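Local coordinates for arylamine n-acetyltransferase (Mycobacterium smegmatis, PDB 1W5R), which catalyses transfer of an acetyl group to arylamines, as an arylamine N-acetyltransferase with a cysteine-histidine-aspartate catalytic triad, probably taking it from acetyl-CoA, at residues V91-R97 and Q111-S117; G71-E75 and G195-S200; L128-F133 and L179-T183. The protein carries 1 engineered substitution. One frame throughout, in Å; residues are numbered along the deposited sequence.

Contact 1: V91-R97 and Q111-S117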
loop_
_atom_site.group_PDB
_atom_site.type_symbol
_atom_site.label_atom_id
_atom_site.label_comp_id
_atom_site.label_asym_id
_atom_site.label_seq_id
_atom_site.Cartn_x
_atom_site.Cartn_y
_atom_site.Cartn_z
ATOM N N VAL A 91 19.191 -31.754 -14.291
ATOM C CA VAL A 91 17.994 -31.378 -13.531
ATOM C C VAL A 91 17.251 -32.611 -13.029
ATOM O O VAL A 91 16.941 -33.529 -13.814
ATOM C CB VAL A 91 17.017 -30.521 -14.392
ATOM C CG1 VAL A 91 15.790 -30.076 -13.572
ATOM C CG2 VAL A 91 17.723 -29.317 -15.012
ATOM N N GLU A 92 16.977 -32.646 -11.731
ATOM C CA GLU A 92 16.042 -33.611 -11.156
ATOM C C GLU A 92 14.822 -32.860 -10.637
ATOM O O GLU A 92 14.958 -31.756 -10.085
ATOM C CB GLU A 92 16.703 -34.433 -10.055
ATOM C CG GLU A 92 17.808 -35.337 -10.621
ATOM C CD GLU A 92 18.582 -36.104 -9.573
ATOM O OE1 GLU A 92 18.666 -35.647 -8.412
ATOM O OE2 GLU A 92 19.128 -37.176 -9.926
ATOM N N ARG A 93 13.639 -33.432 -10.864
ATOM C CA ARG A 93 12.393 -32.867 -10.356
ATOM C C ARG A 93 12.028 -33.485 -9.026
ATOM O O ARG A 93 11.928 -34.707 -8.891
ATOM C CB ARG A 93 11.233 -33.070 -11.342
ATOM C CG ARG A 93 11.266 -32.187 -12.592
ATOM C CD ARG A 93 12.367 -32.599 -13.582
ATOM N NE ARG A 93 12.159 -31.945 -14.867
ATOM C CZ ARG A 93 12.957 -32.063 -15.924
ATOM N NH1 ARG A 93 14.050 -32.829 -15.866
ATOM N NH2 ARG A 93 12.661 -31.417 -17.042
ATOM N N LEU A 94 11.845 -32.643 -8.016
ATOM C CA LEU A 94 11.484 -33.142 -6.701
ATOM C C LEU A 94 10.063 -32.733 -6.347
ATOM O O LEU A 94 9.536 -31.760 -6.909
ATOM C CB LEU A 94 12.445 -32.585 -5.647
ATOM C CG LEU A 94 13.950 -32.716 -5.943
ATOM C CD1 LEU A 94 14.783 -32.166 -4.790
ATOM C CD2 LEU A 94 14.345 -34.165 -6.221
ATOM N N SER A 95 9.468 -33.475 -5.420
ATOM C CA SER A 95 8.163 -33.134 -4.859
ATOM C C SER A 95 8.269 -32.786 -3.380
ATOM O O SER A 95 9.198 -33.226 -2.686
ATOM C CB SER A 95 7.169 -34.292 -5.050
ATOM O OG SER A 95 7.599 -35.433 -4.328
ATOM N N GLY A 96 7.307 -31.999 -2.903
ATOM C CA GLY A 96 7.279 -31.620 -1.504
ATOM C C GLY A 96 5.887 -31.349 -0.956
ATOM O O GLY A 96 4.893 -31.344 -1.698
ATOM N N ARG A 97 5.832 -31.127 0.349
ATOM C CA ARG A 97 4.598 -30.917 1.100
ATOM C C ARG A 97 4.674 -29.521 1.699
ATOM O O ARG A 97 5.702 -29.154 2.288
ATOM C CB ARG A 97 4.500 -31.929 2.250
ATOM C CG ARG A 97 4.641 -33.392 1.819
ATOM C CD ARG A 97 4.516 -34.322 3.014
ATOM N NE ARG A 97 4.894 -35.684 2.655
ATOM C CZ ARG A 97 4.056 -36.577 2.120
ATOM N NH1 ARG A 97 2.782 -36.274 1.915
ATOM N NH2 ARG A 97 4.495 -37.785 1.819
ATOM N N GLN A 111 1.517 -34.130 -0.957
ATOM C CA GLN A 111 2.585 -33.665 -1.824
ATOM C C GLN A 111 1.929 -32.783 -2.883
ATOM O O GLN A 111 1.246 -33.274 -3.788
ATOM C CB GLN A 111 3.327 -34.831 -2.480
ATOM C CG GLN A 111 4.124 -35.687 -1.507
ATOM C CD GLN A 111 4.760 -36.849 -2.220
ATOM O OE1 GLN A 111 5.515 -36.661 -3.185
ATOM N NE2 GLN A 111 4.457 -38.061 -1.765
ATOM N N THR A 112 2.111 -31.468 -2.737
ATOM C CA THR A 112 1.473 -30.505 -3.641
ATOM C C THR A 112 2.472 -29.534 -4.269
ATOM O O THR A 112 2.085 -28.612 -4.994
ATOM C CB THR A 112 0.420 -29.664 -2.920
ATOM O OG1 THR A 112 1.073 -28.842 -1.950
ATOM C CG2 THR A 112 -0.639 -30.529 -2.252
ATOM N N HIS A 113 3.754 -29.726 -3.974
ATOM C CA HIS A 113 4.778 -28.833 -4.513
ATOM C C HIS A 113 5.770 -29.602 -5.376
ATOM O O HIS A 113 5.911 -30.834 -5.249
ATOM C CB HIS A 113 5.489 -28.083 -3.380
ATOM C CG HIS A 113 6.274 -26.885 -3.834
ATOM N ND1 HIS A 113 5.935 -26.141 -4.945
ATOM C CD2 HIS A 113 7.357 -26.273 -3.293
ATOM C CE1 HIS A 113 6.795 -25.147 -5.089
ATOM N NE2 HIS A 113 7.670 -25.206 -4.099
ATOM N N ASN A 114 6.450 -28.868 -6.249
ATOM C CA ASN A 114 7.424 -29.422 -7.191
ATOM C C ASN A 114 8.545 -28.397 -7.249
ATOM O O ASN A 114 8.277 -27.207 -7.446
ATOM C CB ASN A 114 6.735 -29.614 -8.558
ATOM C CG ASN A 114 7.690 -29.930 -9.721
ATOM O OD1 ASN A 114 7.426 -29.502 -10.844
ATOM N ND2 ASN A 114 8.764 -30.691 -9.474
ATOM N N VAL A 115 9.782 -28.855 -7.017
ATOM C CA VAL A 115 10.962 -27.993 -7.071
ATOM C C VAL A 115 12.060 -28.694 -7.882
ATOM O O VAL A 115 11.889 -29.858 -8.281
ATOM C CB VAL A 115 11.488 -27.585 -5.661
ATOM C CG1 VAL A 115 10.407 -26.850 -4.891
ATOM C CG2 VAL A 115 12.006 -28.800 -4.863
ATOM N N LEU A 116 13.166 -27.992 -8.137
ATOM C CA LEU A 116 14.246 -28.559 -8.950
ATOM C C LEU A 116 15.509 -28.735 -8.136
ATOM O O LEU A 116 15.827 -27.891 -7.288
ATOM C CB LEU A 116 14.563 -27.658 -10.140
ATOM C CG LEU A 116 13.367 -27.309 -11.029
ATOM C CD1 LEU A 116 13.812 -26.318 -12.105
ATOM C CD2 LEU A 116 12.750 -28.580 -11.636
ATOM N N SER A 117 16.215 -29.832 -8.399
ATOM C CA SER A 117 17.575 -29.989 -7.907
ATOM C C SER A 117 18.493 -29.950 -9.132
ATOM O O SER A 117 18.384 -30.805 -10.031
ATOM C CB SER A 117 17.715 -31.281 -7.116
ATOM O OG SER A 117 19.085 -31.536 -6.849
#
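Segments 91-97 and 111-117 are adjacent antiparallel strands in the middle of the larger sheet, buried against helix 73-87. The segment axes approach to 4.5 Å, their N-to-C directions 145° apart. The ladder is regular from E92-S117 to L94-V115: E92 N to S117 O and S117 N to E92 O both measure 2.9 Å, and L94 N reaches V115 O at 2.8 Å. N114 ND2 joins V115 N on L94 O, each 2.9 Å away, so an amide side chain reinforces the ladder. At G96 the register slips in a classic beta bulge: H113 N and, weakly, T112 N both point to G96 O, each at 3.0 Å. S95 OG spans the bulge to donate to Q111 OE1 (2.7 Å). On their shared face, L94 CB meets V115 CG2 at 3.9 Å and L94 CD1 meets S117 CB at 3.8 Å. The bonds around the bulge thus hold the backbone of H113, probably the triad histidine, whose NE2 is hydrogen-bonded to D130.

Contact 2: G71-E75 and G195-S200. Engineered in segment 71-75: Q73 (natural residue Cys).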
loop_
_atom_site.group_PDB
_atom_site.type_symbol
_atom_site.label_atom_id
_atom_site.label_comp_id
_atom_site.label_asym_id
_atom_site.label_seq_id
_atom_site.Cartn_x
_atom_site.Cartn_y
_atom_site.Cartn_z
ATOM N N GLY A 71 1.416 -19.363 -14.286
ATOM C CA GLY A 71 0.985 -20.684 -13.850
ATOM C C GLY A 71 1.309 -20.864 -12.394
ATOM O O GLY A 71 1.749 -19.910 -11.727
ATOM N N TYR A 72 1.030 -22.056 -11.879
ATOM C CA TYR A 72 1.343 -22.349 -10.489
ATOM C C TYR A 72 2.579 -23.255 -10.367
ATOM O O TYR A 72 3.329 -23.377 -11.346
ATOM C CB TYR A 72 0.089 -22.771 -9.688
ATOM C CG TYR A 72 -0.497 -24.157 -9.923
ATOM C CD1 TYR A 72 -1.602 -24.558 -9.177
ATOM C CD2 TYR A 72 0.071 -25.073 -10.813
ATOM C CE1 TYR A 72 -2.168 -25.819 -9.322
ATOM C CE2 TYR A 72 -0.478 -26.363 -10.952
ATOM C CZ TYR A 72 -1.602 -26.720 -10.187
ATOM O OH TYR A 72 -2.168 -27.975 -10.260
ATOM N N GLN A 73 2.824 -23.841 -9.203
ATOM C CA GLN A 73 4.124 -24.448 -8.917
ATOM C C GLN A 73 4.588 -25.465 -9.964
ATOM O O GLN A 73 5.756 -25.450 -10.392
ATOM C CB GLN A 73 4.136 -25.078 -7.511
ATOM C CG GLN A 73 3.009 -26.026 -7.159
ATOM C CD GLN A 73 1.770 -25.330 -6.575
ATOM O OE1 GLN A 73 1.532 -24.150 -6.820
ATOM N NE2 GLN A 73 0.988 -26.072 -5.796
ATOM N N TYR A 74 3.687 -26.357 -10.371
ATOM C CA TYR A 74 4.066 -27.403 -11.339
ATOM C C TYR A 74 4.379 -26.858 -12.727
ATOM O O TYR A 74 5.204 -27.417 -13.485
ATOM C CB TYR A 74 2.969 -28.438 -11.458
ATOM C CG TYR A 74 2.691 -29.221 -10.208
ATOM C CD1 TYR A 74 1.620 -28.890 -9.375
ATOM C CD2 TYR A 74 3.503 -30.300 -9.843
ATOM C CE1 TYR A 74 1.355 -29.621 -8.208
ATOM C CE2 TYR A 74 3.248 -31.043 -8.685
ATOM C CZ TYR A 74 2.179 -30.693 -7.868
ATOM O OH TYR A 74 1.883 -31.419 -6.737
ATOM N N GLU A 75 3.704 -25.769 -13.065
ATOM C CA GLU A 75 3.887 -25.149 -14.371
ATOM C C GLU A 75 5.195 -24.379 -14.409
ATOM O O GLU A 75 5.967 -24.481 -15.367
ATOM C CB GLU A 75 2.688 -24.253 -14.706
ATOM C CG GLU A 75 1.413 -25.056 -14.895
ATOM C CD GLU A 75 0.170 -24.201 -14.898
ATOM O OE1 GLU A 75 -0.526 -24.181 -15.943
ATOM O OE2 GLU A 75 -0.131 -23.576 -13.850
ATOM N N GLY A 195 -0.103 -35.274 -8.727
ATOM C CA GLY A 195 -0.144 -34.194 -7.741
ATOM C C GLY A 195 -0.848 -32.972 -8.302
ATOM O O GLY A 195 -1.714 -32.382 -7.643
ATOM N N SER A 196 -0.490 -32.598 -9.528
ATOM C CA SER A 196 -1.093 -31.413 -10.127
ATOM C C SER A 196 -2.596 -31.598 -10.363
ATOM O O SER A 196 -3.382 -30.650 -10.230
ATOM C CB SER A 196 -0.401 -31.037 -11.435
ATOM O OG SER A 196 -0.880 -29.773 -11.892
ATOM N N TRP A 197 -2.997 -32.807 -10.746
ATOM C CA TRP A 197 -4.422 -33.094 -10.846
ATOM C C TRP A 197 -5.136 -32.802 -9.515
ATOM O O TRP A 197 -6.184 -32.135 -9.499
ATOM C CB TRP A 197 -4.649 -34.556 -11.275
ATOM C CG TRP A 197 -6.109 -34.878 -11.424
ATOM C CD1 TRP A 197 -6.907 -35.550 -10.533
ATOM C CD2 TRP A 197 -6.954 -34.479 -12.502
ATOM N NE1 TRP A 197 -8.205 -35.610 -11.014
ATOM C CE2 TRP A 197 -8.253 -34.957 -12.219
ATOM C CE3 TRP A 197 -6.735 -33.780 -13.694
ATOM C CZ2 TRP A 197 -9.337 -34.732 -13.082
ATOM C CZ3 TRP A 197 -7.813 -33.565 -14.552
ATOM C CH2 TRP A 197 -9.095 -34.034 -14.233
ATOM N N TYR A 198 -4.580 -33.302 -8.415
ATOM C CA TYR A 198 -5.138 -33.072 -7.081
ATOM C C TYR A 198 -5.246 -31.581 -6.750
ATOM O O TYR A 198 -6.308 -31.078 -6.360
ATOM C CB TYR A 198 -4.264 -33.780 -6.040
ATOM C CG TYR A 198 -4.798 -33.760 -4.622
ATOM C CD1 TYR A 198 -5.838 -34.618 -4.233
ATOM C CD2 TYR A 198 -4.245 -32.912 -3.653
ATOM C CE1 TYR A 198 -6.324 -34.625 -2.933
ATOM C CE2 TYR A 198 -4.724 -32.918 -2.344
ATOM C CZ TYR A 198 -5.767 -33.772 -1.995
ATOM O OH TYR A 198 -6.240 -33.772 -0.698
ATOM N N VAL A 199 -4.133 -30.871 -6.929
ATOM C CA VAL A 199 -4.075 -29.463 -6.510
ATOM C C VAL A 199 -5.033 -28.608 -7.356
ATOM O O VAL A 199 -5.595 -27.611 -6.865
ATOM C CB VAL A 199 -2.633 -28.915 -6.615
ATOM C CG1 VAL A 199 -2.585 -27.467 -6.143
ATOM C CG2 VAL A 199 -1.692 -29.724 -5.738
ATOM N N SER A 200 -5.206 -28.992 -8.622
ATOM C CA SER A 200 -6.012 -28.188 -9.546
ATOM C C SER A 200 -7.483 -28.603 -9.605
ATOM O O SER A 200 -8.274 -27.895 -10.243
ATOM C CB SER A 200 -5.389 -28.143 -10.955
ATOM O OG SER A 200 -5.470 -29.418 -11.587
#
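The Y74 ring lies flat over S196, whose CB sits 3.9 Å from the ring centroid and 22° off its normal, a CH-pi contact in which the small serine lets the aromatic face close on the helix backbone. Y74 CE1 is also 3.6 Å from S196 CA, and the phenol end reaches the preceding residue, with Y74 OH 3.5 Å from G195 C. A side chain at G195 would run into that hydroxyl. Y72, at the N-cap position of helix 73-87, brings its hydroxyl to the same serine: Y72 OH donates to S196 OG at 2.7 Å, while S196 OG is also bonded to V52 O. V199, one turn on, fits against both rings, with Y72 CE1 to V199 CG1 at 3.6 Å and Y74 CE1 to V199 CG2 at 3.9 Å, the latter at the ring edge. Each segment carries its own bond: at the helix start E75 OE2 accepts from Y72 N (2.7 Å), its other oxygen pairing with K63, and S200 OG returns to S196 O at 2.8 Å. Between the tyrosines in sequence stands Q73, engineered in place of the natural cysteine, probably the nucleophile of the family's triad; its NE2 lies 3.9 Å from V199 CG1 and is hydrogen-bonded to T112 O. One buried hydroxyl pair and otherwise apolar packing imply that the helix start bearing the nucleophile position is anchored on helix 189-201 by the two flanking tyrosines.

Contact 3: L128-F133 and L179-T183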
loop_
_atom_site.group_PDB
_atom_site.type_symbol
_atom_site.label_atom_id
_atom_site.label_comp_id
_atom_site.label_asym_id
_atom_site.label_seq_id
_atom_site.Cartn_x
_atom_site.Cartn_y
_atom_site.Cartn_z
ATOM N N LEU A 128 19.178 -26.075 -5.048
ATOM C CA LEU A 128 17.717 -25.974 -5.026
ATOM C C LEU A 128 17.281 -24.777 -5.850
ATOM O O LEU A 128 17.775 -23.660 -5.662
ATOM C CB LEU A 128 17.204 -25.853 -3.592
ATOM C CG LEU A 128 15.680 -25.691 -3.454
ATOM C CD1 LEU A 128 14.927 -26.893 -4.019
ATOM C CD2 LEU A 128 15.326 -25.418 -2.011
ATOM N N VAL A 129 16.357 -25.019 -6.778
ATOM C CA VAL A 129 15.805 -23.953 -7.608
ATOM C C VAL A 129 14.288 -24.065 -7.514
ATOM O O VAL A 129 13.724 -25.143 -7.705
ATOM C CB VAL A 129 16.284 -24.071 -9.077
ATOM C CG1 VAL A 129 15.598 -23.040 -9.940
ATOM C CG2 VAL A 129 17.814 -23.888 -9.134
ATOM N N ASP A 130 13.640 -22.951 -7.189
ATOM C CA ASP A 130 12.187 -22.965 -7.041
ATOM C C ASP A 130 11.669 -21.596 -7.410
ATOM O O ASP A 130 11.823 -20.649 -6.651
ATOM C CB ASP A 130 11.816 -23.323 -5.598
ATOM C CG ASP A 130 10.308 -23.294 -5.333
ATOM O OD1 ASP A 130 9.510 -23.192 -6.296
ATOM O OD2 ASP A 130 9.930 -23.398 -4.138
ATOM N N VAL A 131 11.095 -21.493 -8.599
ATOM C CA VAL A 131 10.499 -20.239 -9.052
ATOM C C VAL A 131 8.965 -20.336 -9.048
ATOM O O VAL A 131 8.279 -19.486 -9.624
ATOM C CB VAL A 131 11.033 -19.801 -10.438
ATOM C CG1 VAL A 131 12.551 -19.546 -10.374
ATOM C CG2 VAL A 131 10.695 -20.850 -11.511
ATOM N N GLY A 132 8.446 -21.376 -8.396
ATOM C CA GLY A 132 7.023 -21.685 -8.473
ATOM C C GLY A 132 6.217 -21.635 -7.192
ATOM O O GLY A 132 5.038 -22.030 -7.195
ATOM N N PHE A 133 6.814 -21.146 -6.101
ATOM C CA PHE A 133 6.125 -21.176 -4.799
ATOM C C PHE A 133 5.202 -19.962 -4.602
ATOM O O PHE A 133 4.441 -19.921 -3.633
ATOM C CB PHE A 133 7.145 -21.249 -3.656
ATOM C CG PHE A 133 6.535 -21.561 -2.313
ATOM C CD1 PHE A 133 5.876 -22.778 -2.086
ATOM C CD2 PHE A 133 6.629 -20.643 -1.267
ATOM C CE1 PHE A 133 5.303 -23.060 -0.833
ATOM C CE2 PHE A 133 6.074 -20.930 -0.011
ATOM C CZ PHE A 133 5.410 -22.134 0.197
ATOM N N LEU A 179 8.532 -23.240 4.980
ATOM C CA LEU A 179 7.720 -23.117 3.774
ATOM C C LEU A 179 7.229 -24.483 3.316
ATOM O O LEU A 179 6.018 -24.687 3.156
ATOM C CB LEU A 179 8.507 -22.442 2.655
ATOM C CG LEU A 179 9.071 -21.038 2.958
ATOM C CD1 LEU A 179 9.733 -20.519 1.695
ATOM C CD2 LEU A 179 8.018 -20.050 3.499
ATOM N N TYR A 180 8.156 -25.414 3.095
ATOM C CA TYR A 180 7.760 -26.744 2.677
ATOM C C TYR A 180 8.838 -27.745 3.028
ATOM O O TYR A 180 9.980 -27.363 3.315
ATOM C CB TYR A 180 7.444 -26.774 1.180
ATOM C CG TYR A 180 8.523 -26.233 0.257
ATOM C CD1 TYR A 180 9.621 -27.017 -0.129
ATOM C CD2 TYR A 180 8.438 -24.931 -0.253
ATOM C CE1 TYR A 180 10.606 -26.522 -1.004
ATOM C CE2 TYR A 180 9.415 -24.430 -1.128
ATOM C CZ TYR A 180 10.506 -25.234 -1.488
ATOM O OH TYR A 180 11.457 -24.781 -2.382
ATOM N N THR A 181 8.458 -29.017 3.018
ATOM C CA THR A 181 9.385 -30.103 3.194
ATOM C C THR A 181 9.469 -30.874 1.884
ATOM O O THR A 181 8.535 -30.868 1.099
ATOM C CB THR A 181 8.927 -31.052 4.320
ATOM O OG1 THR A 181 7.706 -31.707 3.942
ATOM C CG2 THR A 181 8.717 -30.296 5.633
ATOM N N PHE A 182 10.601 -31.515 1.637
ATOM C CA PHE A 182 10.769 -32.303 0.419
ATOM C C PHE A 182 11.857 -33.342 0.605
ATOM O O PHE A 182 12.742 -33.176 1.455
ATOM C CB PHE A 182 11.102 -31.388 -0.776
ATOM C CG PHE A 182 12.445 -30.694 -0.675
ATOM C CD1 PHE A 182 13.573 -31.235 -1.286
ATOM C CD2 PHE A 182 12.572 -29.487 0.008
ATOM C CE1 PHE A 182 14.810 -30.588 -1.214
ATOM C CE2 PHE A 182 13.808 -28.841 0.092
ATOM C CZ PHE A 182 14.925 -29.389 -0.519
ATOM N N THR A 183 11.793 -34.411 -0.186
ATOM C CA THR A 183 12.904 -35.349 -0.257
ATOM C C THR A 183 13.659 -35.160 -1.569
ATOM O O THR A 183 13.169 -34.511 -2.502
ATOM C CB THR A 183 12.450 -36.833 -0.121
ATOM O OG1 THR A 183 11.867 -37.276 -1.361
ATOM C CG2 THR A 183 11.466 -37.016 1.036
#
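L179 opens the segment 179-183 with its CB 3.9 Å from F133 CE2, at a classic beta bulge where L179 and Y180 both face L168 of the adjoining strand. Y180 follows and carries the polar link. Its CD2 lies over one face of the F133 ring, 3.7 Å from F133 CE1; the two rings meet obliquely, planes at 58° and centroids 5.3 Å apart. At its far end Y180 OH makes a weak hydrogen bond to D130 OD2 (2.7 Å), and L128 CD2 comes within 3.9 Å of Y180 OH. T181 lies out of reach, so the next residue to turn inward is F182, whose CZ stands 4.3 Å from L128 CD2. On the opposing segment, D130 OD1 accepts G132 N at 3.0 Å, an Asx turn that orients the carboxylate just after strand 127-129. N77 also bonds to OD1, and H113 NE2 to OD2, while the H113 ring meets Y180 edge-to-face and contacts F133. An aspartate just past a strand end, hydrogen-bonded to a histidine on the neighbouring strand, is consistent with the His-Asp pair of the Cys-His-Asp triad of arylamine N-acetyltransferases, related to that of papain-like cysteine proteases, where an asparagine takes the aspartate's place.

Overall arrangement
The three contacts converge on one site. Contacts 1 and 3 have centres about 6 Å apart and share the larger sheet, where strands 111-119 and 127-129 are neighbours, as are 90-98 and 175-182. Where helices 73-87 and 189-201 meet beside the sheet, contact 2 has its centre about 11 Å from that of contact 1 and about 14 Å from that of contact 3. Along the chain, contact 1 closes before contact 3 opens, both nested in the loop closed by contact 2. Q73, H113 and D130, the probable triad positions, come one from each contact: helix start, strand 111-119 and the loop after strand 127-129. Q73, replacing cysteine, lacks the thiol, while the histidine-aspartate pair persists.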